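Local coordinates for Endonuclease/exonuclease/phosphatase domain-containing protein (Enterococcus faecalis, PDB 3L1W) that is of unknown function but belongs to the endonuclease/exonuclease/phosphatase family and may act as a 3'-5' RNA exonuclease, at residues Asn32-Ser37 and Leu230-Asp235; Asp185-Ala190 and Gly194-Phe199. One frame throughout, in Å; residues are numbered along the deposited sequence.

Interaction 1: residues Asn32-Ser37 and Leu230-Asp235. With SO4 (sulfate ion), chain G; FMT (formic acid), chain L; FMT (formic acid), chain T.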
# COMPACT_ATOMS: atom_id res chain seq x y z
N ASN A 32 10.46 -0.09 -3.01
CA ASN A 32 11.00 0.42 -1.74
C ASN A 32 9.92 0.72 -0.72
O ASN A 32 10.10 0.47 0.48
CB ASN A 32 11.82 1.68 -1.96
CG ASN A 32 13.16 1.39 -2.61
OD1 ASN A 32 13.62 0.25 -2.64
ND2 ASN A 32 13.79 2.43 -3.13
N PHE A 33 8.79 1.24 -1.20
CA PHE A 33 7.69 1.63 -0.33
C PHE A 33 6.99 0.42 0.30
O PHE A 33 6.72 0.41 1.50
CB PHE A 33 6.67 2.50 -1.07
CG PHE A 33 5.45 2.81 -0.25
CD1 PHE A 33 5.51 3.74 0.78
CD2 PHE A 33 4.25 2.17 -0.50
CE1 PHE A 33 4.38 4.04 1.54
CE2 PHE A 33 3.11 2.45 0.26
CZ PHE A 33 3.18 3.38 1.28
N HIS A 34 6.71 -0.59 -0.50
CA HIS A 34 6.06 -1.78 0.04
C HIS A 34 6.98 -2.62 0.92
O HIS A 34 6.52 -3.24 1.90
CB HIS A 34 5.34 -2.56 -1.07
CG HIS A 34 4.19 -1.79 -1.63
ND1 HIS A 34 2.95 -1.77 -1.03
CD2 HIS A 34 4.10 -0.96 -2.70
CE1 HIS A 34 2.14 -0.98 -1.72
NE2 HIS A 34 2.82 -0.47 -2.73
N ASP A 35 8.28 -2.63 0.59
CA ASP A 35 9.31 -3.03 1.54
C ASP A 35 9.10 -4.44 2.09
O ASP A 35 9.25 -4.68 3.29
CB ASP A 35 9.33 -2.02 2.69
CG ASP A 35 10.57 -2.12 3.56
OD1 ASP A 35 11.65 -2.45 3.05
OD2 ASP A 35 10.44 -1.84 4.77
N TRP A 36 8.77 -5.37 1.20
CA TRP A 36 8.56 -6.77 1.59
C TRP A 36 9.85 -7.42 2.08
O TRP A 36 10.94 -6.86 1.90
CB TRP A 36 8.05 -7.57 0.39
CG TRP A 36 6.92 -6.93 -0.39
CD1 TRP A 36 5.60 -6.88 -0.04
CD2 TRP A 36 7.03 -6.29 -1.66
NE1 TRP A 36 4.88 -6.23 -1.03
CE2 TRP A 36 5.73 -5.86 -2.03
CE3 TRP A 36 8.10 -6.02 -2.53
CZ2 TRP A 36 5.48 -5.18 -3.22
CZ3 TRP A 36 7.84 -5.35 -3.71
CH2 TRP A 36 6.54 -4.95 -4.05
N SER A 37 9.74 -8.59 2.72
CA SER A 37 10.94 -9.39 3.01
C SER A 37 11.63 -9.80 1.73
O SER A 37 12.87 -9.80 1.66
CB SER A 37 10.59 -10.66 3.80
OG SER A 37 10.37 -10.39 5.16
N LEU A 230 -1.68 -4.97 -6.00
CA LEU A 230 -1.40 -3.57 -5.68
C LEU A 230 -1.59 -2.67 -6.91
O LEU A 230 -0.94 -2.85 -7.93
CB LEU A 230 0.04 -3.45 -5.17
CG LEU A 230 0.34 -4.37 -3.97
CD1 LEU A 230 1.79 -4.27 -3.55
CD2 LEU A 230 -0.59 -4.02 -2.79
N THR A 231 -2.51 -1.71 -6.80
CA THR A 231 -2.89 -0.89 -7.95
C THR A 231 -2.19 0.47 -7.99
O THR A 231 -2.68 1.41 -8.62
CB THR A 231 -4.43 -0.68 -8.03
OG1 THR A 231 -4.89 0.01 -6.86
CG2 THR A 231 -5.15 -2.04 -8.11
N ASP A 232 -1.04 0.56 -7.32
CA ASP A 232 -0.24 1.79 -7.34
C ASP A 232 -0.11 2.34 -8.75
O ASP A 232 0.16 1.59 -9.70
CB ASP A 232 1.18 1.51 -6.83
CG ASP A 232 1.20 0.94 -5.43
OD1 ASP A 232 0.33 0.11 -5.10
OD2 ASP A 232 2.13 1.31 -4.67
N SER A 233 -0.26 3.65 -8.89
CA SER A 233 -0.14 4.26 -10.20
C SER A 233 0.85 5.40 -10.14
O SER A 233 1.26 5.82 -9.06
CB SER A 233 -1.50 4.79 -10.69
OG SER A 233 -2.05 5.71 -9.75
N ILE A 234 1.25 5.88 -11.31
CA ILE A 234 2.08 7.06 -11.42
C ILE A 234 1.39 8.01 -12.40
O ILE A 234 1.46 7.83 -13.61
CB ILE A 234 3.52 6.68 -11.88
CG1 ILE A 234 4.33 7.92 -12.25
CG2 ILE A 234 3.49 5.66 -13.02
CD1 ILE A 234 4.46 8.91 -11.11
N ASP A 235 0.67 8.99 -11.85
CA ASP A 235 -0.03 10.00 -12.65
C ASP A 235 -0.73 9.45 -13.91
O ASP A 235 -0.44 9.86 -15.03
CB ASP A 235 0.93 11.14 -13.03
CG ASP A 235 0.20 12.40 -13.48
OD1 ASP A 235 0.89 13.34 -13.91
OD2 ASP A 235 -1.05 12.47 -13.40
S SO4 G . 7.91 -8.04 6.47
O1 SO4 G . 8.07 -6.98 5.47
O2 SO4 G . 8.89 -7.81 7.53
O3 SO4 G . 6.57 -7.99 7.02
O4 SO4 G . 8.17 -9.35 5.86
C FMT L . 1.63 5.51 -6.00
O1 FMT L . 2.34 6.39 -6.50
O2 FMT L . 0.44 5.31 -6.28
C FMT T . -7.03 -1.33 -4.16
O1 FMT T . -8.02 -2.06 -4.22
O2 FMT T . -6.57 -0.69 -5.11
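His-34 meets Leu-230 and Asp-232 where the end of helix 20-34 packs on the loop after strand 222-229, in a DNase I-like fold. The tight part is a sandwich around the imidazole. Leu-230 CD1 lies over one face in a CH-pi contact, 3.7 Å from the centroid of the His-34 ring. Phe-33 CD2 sits over the opposite face. The same Leu-230 methyl also touches the edge of the buried Trp-36 indole, with CD1 3.8 Å from Trp-36 CZ2. One branch of the leucine thus fills the angle between two aromatic rings, while His-34 CB packs over a face of the indole. Trp-36 NE1 is hydrogen-bonded to Glu-246 OE1.

Asp-232 approaches the imidazole at its edge. His-34 carries its CG beside the backbone N, chi1 -66°, which swings the ring off the helix end toward the loop. Asp-35 follows with positive phi and ends the helical course.

The rest of the loop is loose against 32-37. Thr-231, Ser-233 and Ile-234 do not reach it and pack partly on the second subunit. Two formic acid molecules, probably from the crystallisation liquor, sit here: one is hydrogen-bonded to Thr-231 OG1, the other to Ser-233 N. Tyr-193 of the second subunit stacks on Phe-33, and its OH is hydrogen-bonded to Asp-232 OD2, so the carboxylate also serves the dimer interface. His-34 NE2 donates to that same Asp-232 OD2 over 2.7 Å, nearly straight at 170°, on the syn side of the carboxylate but 23° out of its plane.

Interaction 2: residues Asp185-Ala190 and Gly194-Phe199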
# COMPACT_ATOMS: atom_id res chain seq x y z
N ASP A 185 -3.30 -22.10 -3.95
CA ASP A 185 -3.31 -20.70 -4.37
C ASP A 185 -3.61 -19.81 -3.17
O ASP A 185 -4.72 -19.83 -2.64
CB ASP A 185 -4.34 -20.49 -5.48
CG ASP A 185 -4.35 -19.07 -6.01
OD1 ASP A 185 -3.72 -18.19 -5.40
OD2 ASP A 185 -5.00 -18.84 -7.05
N SER A 186 -2.62 -19.04 -2.75
CA SER A 186 -2.75 -18.21 -1.54
C SER A 186 -3.95 -17.26 -1.54
O SER A 186 -4.50 -16.96 -0.49
CB SER A 186 -1.46 -17.43 -1.31
OG SER A 186 -1.23 -16.50 -2.36
N LYS A 187 -4.35 -16.77 -2.71
CA LYS A 187 -5.39 -15.74 -2.74
C LYS A 187 -6.79 -16.27 -2.42
O LYS A 187 -7.72 -15.48 -2.21
CB LYS A 187 -5.38 -14.94 -4.06
CG LYS A 187 -5.91 -15.69 -5.29
CD LYS A 187 -6.10 -14.71 -6.45
CE LYS A 187 -6.54 -15.40 -7.75
NZ LYS A 187 -5.49 -16.31 -8.32
N ASN A 188 -6.94 -17.59 -2.37
CA ASN A 188 -8.22 -18.19 -1.97
C ASN A 188 -8.23 -18.65 -0.51
O ASN A 188 -9.22 -19.19 -0.03
CB ASN A 188 -8.56 -19.39 -2.87
CG ASN A 188 -8.80 -18.98 -4.31
OD1 ASN A 188 -9.22 -17.87 -4.58
ND2 ASN A 188 -8.54 -19.90 -5.24
N LEU A 189 -7.12 -18.41 0.19
CA LEU A 189 -6.94 -18.93 1.54
C LEU A 189 -7.27 -17.94 2.64
O LEU A 189 -7.46 -18.33 3.80
CB LEU A 189 -5.51 -19.44 1.73
CG LEU A 189 -5.12 -20.67 0.92
CD1 LEU A 189 -3.73 -21.10 1.33
CD2 LEU A 189 -6.13 -21.80 1.09
N ALA A 190 -7.33 -16.66 2.30
CA ALA A 190 -7.62 -15.64 3.30
C ALA A 190 -8.32 -14.48 2.62
O ALA A 190 -8.88 -14.64 1.53
CB ALA A 190 -6.34 -15.19 3.98
N GLY A 194 -7.88 -5.76 -3.29
CA GLY A 194 -7.63 -5.38 -4.66
C GLY A 194 -8.22 -6.37 -5.65
O GLY A 194 -8.94 -7.30 -5.27
N PRO A 195 -7.92 -6.18 -6.94
CA PRO A 195 -8.48 -7.07 -7.95
C PRO A 195 -7.89 -8.48 -7.86
O PRO A 195 -6.74 -8.64 -7.45
CB PRO A 195 -8.08 -6.39 -9.27
CG PRO A 195 -6.82 -5.66 -8.94
CD PRO A 195 -6.99 -5.18 -7.51
N ARG A 196 -8.66 -9.49 -8.25
CA ARG A 196 -8.13 -10.86 -8.28
C ARG A 196 -7.19 -11.06 -9.47
O ARG A 196 -6.28 -11.89 -9.41
CB ARG A 196 -9.27 -11.89 -8.27
CG ARG A 196 -10.02 -11.94 -6.95
CD ARG A 196 -11.21 -12.92 -6.98
NE ARG A 196 -10.80 -14.29 -7.30
CZ ARG A 196 -10.33 -15.16 -6.41
NH1 ARG A 196 -10.19 -14.81 -5.14
NH2 ARG A 196 -9.99 -16.38 -6.80
N GLY A 197 -7.41 -10.30 -10.54
CA GLY A 197 -6.54 -10.33 -11.70
C GLY A 197 -5.37 -9.38 -11.55
O GLY A 197 -5.39 -8.47 -10.71
N THR A 198 -4.35 -9.57 -12.39
CA THR A 198 -3.07 -8.91 -12.20
C THR A 198 -2.52 -8.24 -13.46
O THR A 198 -1.61 -7.42 -13.37
CB THR A 198 -2.02 -9.95 -11.72
OG1 THR A 198 -1.85 -10.95 -12.73
CG2 THR A 198 -2.52 -10.65 -10.45
N PHE A 199 -3.06 -8.57 -14.62
CA PHE A 199 -2.51 -8.02 -15.86
C PHE A 199 -3.45 -7.01 -16.51
O PHE A 199 -4.57 -7.36 -16.88
CB PHE A 199 -2.18 -9.14 -16.85
CG PHE A 199 -1.62 -8.63 -18.15
CD1 PHE A 199 -0.30 -8.20 -18.22
CD2 PHE A 199 -2.42 -8.54 -19.28
CE1 PHE A 199 0.22 -7.70 -19.41
CE2 PHE A 199 -1.90 -8.05 -20.47
CZ PHE A 199 -0.58 -7.62 -20.53
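Arg-196 reaches across to Lys-187 and Asn-188 with the end of its long side chain, and these three residues make the whole contact between 185-190 and 194-199. Arg-196 loses the most surface. Its chain leaves the backbone extended and then bends at chi3, 59°, which turns the guanidinium toward the short 3-10 segment 186-188.

Asn-188 receives it at the edge. NH2 of Arg-196 donates to OD1 of Asn-188 over 2.8 Å, in the carbonyl plane and on a lone pair. The bond is fairly straight, 163°. NH1 of Arg-196 adds a weak bond to the same Asn-188 OD1 at 3.3 Å. One oxygen thus takes both terminal nitrogens, and the amide and guanidinium planes lie only 7° apart. The in-plane pairing probably limits rotation of both flat groups. Both residues are exposed, so this is the outer side of the contact.

Lys-187 lies deeper and crosses the arginine at about a right angle. Its CE packs over a face of the guanidinium, toward the rim, 3.7 Å from Arg-196 NH2. The methylene chain, not the ammonium, faces the arginine. A bend at chi4 carries Lys-187 NZ to Asp-185 OD2, a salt bridge of 2.9 Å on the syn lone pair. The carboxylate probably eases the nearness of two positive groups. Tyr-216 of strand 215-220 and Thr-227 of strand 222-229, one from each sheet, pack on Lys-187.

The other oxygen, Asp-185 OD1, accepts from Lys-187 N at 3.1 Å, from above the carboxylate plane. Asn-188 N is bonded to Asp-185 O. The first bond makes an Asx turn; the second opens the 3-10 turn, here at the passage between the two sheets of a DNase I-like sandwich.

Interactions 1 and 2 lie on different parts of the same family fold, with centres about 17 Å apart. Interaction 1 is long-range: it joins a helix end to a loop 193 residues later and continues into the dimer interface. Interaction 2 is local, spanning only strand 191-193, and no other chain of the assembly touches it. Both are partly buried, but none of the touching residues of interaction 1 is exposed, against two of three in interaction 2. The first mixes aromatic and aliphatic packing with a histidine-carboxylate bond. The second is mainly polar. Their loops touch directly: Thr-231 CG2 packs on Pro-195 CD at 3.7 Å. Strand 191-193 also supplies Tyr-193, whose copy in the second subunit meets interaction 1.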